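Local structure of complement C1r subcomponent (Homo sapiens, 6F1D) at residues A[30-36]-A[91-97]. The protein is a serine protease of the complement C1 complex, whose second CUB domain, the part described here, probably takes part in assembling C1r with C1s. Residues are numbered along the deposited sequence; the frame is centred on the assembly and turned at random.
Sequences CNYSIRV and NAVDLLF
Strands 30-35 and 92-97 run antiparallel, their axes 4.7 Å apart at closest approach and at 167°, as neighbours inside one sheet of the two-sheet CUB sandwich. Tyr32 and Leu95, with the most surface buried, set the register as a hydrogen-bonded pair: Tyr32 N to Leu95 O and Leu95 N to Tyr32 O, both 2.8 Å. Cys30-Phe97 and Ile34-Val93 repeat this pattern. These six side chains share the inner face; with chi1 m, Tyr32 brings CD2 to 4.2 Å from Leu95 CB and CE2 to 4.2 Å from Phe97 CB, while Trp108 meets the Tyr32 and Phe97 rings edge-to-face. Beyond the paired strands, Val36 N donates to Asn91 O (3.0 Å) and, with chi1 p, Asn91 ND2 bonds back to Val36 O (3.1 Å). On the other face, Asp94 OD1 accepts a hydrogen bond from Ser33 OG (2.8 Å), and Asp94 OD2 forms a salt bridge with Arg35 NH2 (2.9 Å). Alternation thus gives a largely apolar inner side and an outer side where the Arg35-Asp94 ion pair and Ser33 sit among Ala92 and Leu96.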
ATOM      1  N   CYS A  30      -2.122   7.688   6.067  1.00 23.48           N
ATOM      2  CA  CYS A  30      -3.224   6.803   5.721  1.00 27.80           C
ATOM      3  C   CYS A  30      -2.956   5.398   6.247  1.00 30.68           C
ATOM      4  O   CYS A  30      -1.840   4.891   6.132  1.00 30.59           O
ATOM      5  CB  CYS A  30      -3.401   6.743   4.197  1.00 31.95           C
ATOM      6  SG  CYS A  30      -3.653   8.327   3.472  1.00 46.53           S
ATOM      7  N   ASN A  31      -3.984   4.768   6.817  1.00 21.12           N
ATOM      8  CA  ASN A  31      -3.891   3.380   7.257  1.00 18.26           C
ATOM      9  C   ASN A  31      -4.971   2.569   6.555  1.00 19.01           C
ATOM     10  O   ASN A  31      -6.167   2.845   6.719  1.00 31.52           O
ATOM     11  CB  ASN A  31      -4.064   3.286   8.785  1.00 21.99           C
ATOM     12  CG  ASN A  31      -4.078   1.841   9.288  1.00 44.81           C
ATOM     13  OD1 ASN A  31      -3.352   0.968   8.776  1.00 43.78           O
ATOM     14  ND2 ASN A  31      -4.908   1.584  10.300  1.00 56.16           N
ATOM     15  N   TYR A  32      -4.553   1.547   5.821  1.00 14.23           N
ATOM     16  CA  TYR A  32      -5.444   0.613   5.155  1.00 16.29           C
ATOM     17  C   TYR A  32      -5.261  -0.753   5.797  1.00 22.93           C
ATOM     18  O   TYR A  32      -4.141  -1.248   5.863  1.00 28.99           O
ATOM     19  CB  TYR A  32      -5.101   0.500   3.670  1.00 23.33           C
ATOM     20  CG  TYR A  32      -5.023   1.818   2.934  1.00 24.03           C
ATOM     21  CD1 TYR A  32      -6.085   2.253   2.161  1.00 25.92           C
ATOM     22  CD2 TYR A  32      -3.862   2.606   2.977  1.00 23.79           C
ATOM     23  CE1 TYR A  32      -6.031   3.469   1.469  1.00 26.79           C
ATOM     24  CE2 TYR A  32      -3.790   3.820   2.273  1.00 26.11           C
ATOM     25  CZ  TYR A  32      -4.875   4.229   1.528  1.00 28.15           C
ATOM     26  OH  TYR A  32      -4.826   5.422   0.845  1.00 45.50           O
ATOM     27  N   SER A  33      -6.334  -1.359   6.269  1.00 16.22           N
ATOM     28  CA  SER A  33      -6.231  -2.675   6.894  1.00 18.44           C
ATOM     29  C   SER A  33      -6.993  -3.695   6.070  1.00 20.64           C
ATOM     30  O   SER A  33      -8.119  -3.426   5.626  1.00 23.32           O
ATOM     31  CB  SER A  33      -6.792  -2.656   8.338  1.00 16.68           C
ATOM     32  OG  SER A  33      -6.101  -1.694   9.132  1.00 29.84           O
ATOM     33  N   ILE A  34      -6.420  -4.886   5.929  1.00 19.70           N
ATOM     34  CA  ILE A  34      -7.104  -6.040   5.349  1.00 17.57           C
ATOM     35  C   ILE A  34      -7.220  -7.102   6.424  1.00 18.50           C
ATOM     36  O   ILE A  34      -6.218  -7.457   7.062  1.00 18.87           O
ATOM     37  CB  ILE A  34      -6.336  -6.613   4.151  1.00 19.62           C
ATOM     38  CG1 ILE A  34      -5.941  -5.485   3.210  1.00 19.97           C
ATOM     39  CG2 ILE A  34      -7.198  -7.707   3.458  1.00 15.60           C
ATOM     40  CD1 ILE A  34      -5.070  -6.011   2.029  1.00 19.61           C
ATOM     41  N   ARG A  35      -8.426  -7.596   6.645  1.00 19.99           N
ATOM     42  CA  ARG A  35      -8.630  -8.619   7.669  1.00 19.25           C
ATOM     43  C   ARG A  35      -9.539  -9.675   7.067  1.00 27.52           C
ATOM     44  O   ARG A  35     -10.691  -9.370   6.733  1.00 32.79           O
ATOM     45  CB  ARG A  35      -9.256  -8.026   8.940  1.00 19.73           C
ATOM     46  CG  ARG A  35      -8.349  -6.986   9.672  1.00 22.81           C
ATOM     47  CD  ARG A  35      -7.222  -7.725  10.369  1.00 27.15           C
ATOM     48  NE  ARG A  35      -6.360  -6.867  11.181  1.00 23.73           N
ATOM     49  CZ  ARG A  35      -5.504  -5.972  10.699  1.00 27.43           C
ATOM     50  NH1 ARG A  35      -5.374  -5.799   9.373  1.00 21.86           N
ATOM     51  NH2 ARG A  35      -4.762  -5.256  11.564  1.00 22.36           N
ATOM     52  N   VAL A  36      -9.047 -10.905   6.926  1.00 25.64           N
ATOM     53  CA  VAL A  36      -9.870 -11.976   6.363  1.00 30.63           C
ATOM     54  C   VAL A  36      -9.852 -13.144   7.340  1.00 32.78           C
ATOM     55  O   VAL A  36      -9.203 -13.098   8.390  1.00 29.99           O
ATOM     56  CB  VAL A  36      -9.409 -12.393   4.953  1.00 29.56           C
ATOM     57  CG1 VAL A  36      -9.497 -11.192   3.991  1.00 27.40           C
ATOM     58  CG2 VAL A  36      -7.987 -12.894   4.976  1.00 23.63           C
ATOM     59  N   ASN A  91      -3.446 -13.543   7.406  1.00 23.64           N
ATOM     60  CA  ASN A  91      -4.806 -13.064   7.198  1.00 22.78           C
ATOM     61  C   ASN A  91      -5.013 -11.617   7.639  1.00 23.19           C
ATOM     62  O   ASN A  91      -6.152 -11.151   7.635  1.00 26.52           O
ATOM     63  CB  ASN A  91      -5.802 -13.969   7.932  1.00 28.86           C
ATOM     64  CG  ASN A  91      -5.677 -13.857   9.431  1.00 39.43           C
ATOM     65  OD1 ASN A  91      -4.582 -13.710   9.951  1.00 40.50           O
ATOM     66  ND2 ASN A  91      -6.801 -13.911  10.134  1.00 45.03           N
ATOM     67  N   ALA A  92      -3.953 -10.900   8.026  1.00 26.86           N
ATOM     68  CA  ALA A  92      -4.060  -9.533   8.557  1.00 24.14           C
ATOM     69  C   ALA A  92      -2.918  -8.724   7.975  1.00 22.17           C
ATOM     70  O   ALA A  92      -1.754  -8.982   8.297  1.00 28.09           O
ATOM     71  CB  ALA A  92      -3.980  -9.523  10.083  1.00 28.16           C
ATOM     72  N   VAL A  93      -3.239  -7.772   7.113  1.00 19.11           N
ATOM     73  CA  VAL A  93      -2.235  -6.904   6.498  1.00 17.59           C
ATOM     74  C   VAL A  93      -2.582  -5.456   6.825  1.00 18.19           C
ATOM     75  O   VAL A  93      -3.765  -5.105   6.923  1.00 18.59           O
ATOM     76  CB  VAL A  93      -2.181  -7.166   4.982  1.00 18.39           C
ATOM     77  CG1 VAL A  93      -1.425  -6.080   4.228  1.00 20.55           C
ATOM     78  CG2 VAL A  93      -1.528  -8.566   4.771  1.00 21.13           C
ATOM     79  N   ASP A  94      -1.567  -4.623   7.054  1.00 18.41           N
ATOM     80  CA  ASP A  94      -1.814  -3.188   7.136  1.00 21.44           C
ATOM     81  C   ASP A  94      -0.868  -2.486   6.174  1.00 25.13           C
ATOM     82  O   ASP A  94       0.299  -2.871   6.061  1.00 21.74           O
ATOM     83  CB  ASP A  94      -1.615  -2.661   8.541  1.00 28.77           C
ATOM     84  CG  ASP A  94      -2.627  -3.261   9.546  1.00 53.68           C
ATOM     85  OD1 ASP A  94      -3.606  -2.550   9.930  1.00 46.63           O
ATOM     86  OD2 ASP A  94      -2.433  -4.442   9.955  1.00 57.03           O
ATOM     87  N   LEU A  95      -1.380  -1.498   5.450  1.00 19.14           N
ATOM     88  CA  LEU A  95      -0.560  -0.584   4.655  1.00 16.66           C
ATOM     89  C   LEU A  95      -0.639   0.797   5.276  1.00 20.85           C
ATOM     90  O   LEU A  95      -1.729   1.271   5.597  1.00 24.80           O
ATOM     91  CB  LEU A  95      -1.023  -0.510   3.215  1.00 23.09           C
ATOM     92  CG  LEU A  95      -0.920  -1.861   2.513  1.00 31.69           C
ATOM     93  CD1 LEU A  95      -2.275  -2.499   2.631  1.00 24.11           C
ATOM     94  CD2 LEU A  95      -0.531  -1.645   1.060  1.00 34.80           C
ATOM     95  N   LEU A  96       0.512   1.417   5.463  1.00 15.45           N
ATOM     96  CA  LEU A  96       0.622   2.761   5.998  1.00 14.66           C
ATOM     97  C   LEU A  96       1.217   3.577   4.862  1.00 20.97           C
ATOM     98  O   LEU A  96       2.264   3.218   4.335  1.00 19.03           O
ATOM     99  CB  LEU A  96       1.546   2.801   7.210  1.00 18.09           C
ATOM    100  CG  LEU A  96       1.157   2.027   8.456  1.00 21.88           C
ATOM    101  CD1 LEU A  96       2.063   2.494   9.596  1.00 24.00           C
ATOM    102  CD2 LEU A  96      -0.325   2.262   8.751  1.00 20.77           C
ATOM    103  N   PHE A  97       0.535   4.629   4.447  1.00 15.25           N
ATOM    104  CA  PHE A  97       1.056   5.522   3.412  1.00 16.56           C
ATOM    105  C   PHE A  97       1.255   6.906   4.026  1.00 19.62           C
ATOM    106  O   PHE A  97       0.279   7.539   4.449  1.00 20.05           O
ATOM    107  CB  PHE A  97       0.051   5.559   2.250  1.00 17.23           C
ATOM    108  CG  PHE A  97       0.503   6.323   1.039  1.00 15.11           C
ATOM    109  CD1 PHE A  97      -0.404   7.116   0.371  1.00 17.66           C
ATOM    110  CD2 PHE A  97       1.792   6.202   0.543  1.00 17.51           C
ATOM    111  CE1 PHE A  97      -0.019   7.838  -0.786  1.00 18.60           C
ATOM    112  CE2 PHE A  97       2.176   6.912  -0.619  1.00 20.91           C
ATOM    113  CZ  PHE A  97       1.264   7.704  -1.270  1.00 14.98           C
TER
HETATM  114  O   HOH W   1      -4.488  -1.093  11.792  1.00 42.42           O
HETATM  115  O   HOH W   2      -8.353 -11.246  10.065  1.00 45.57           O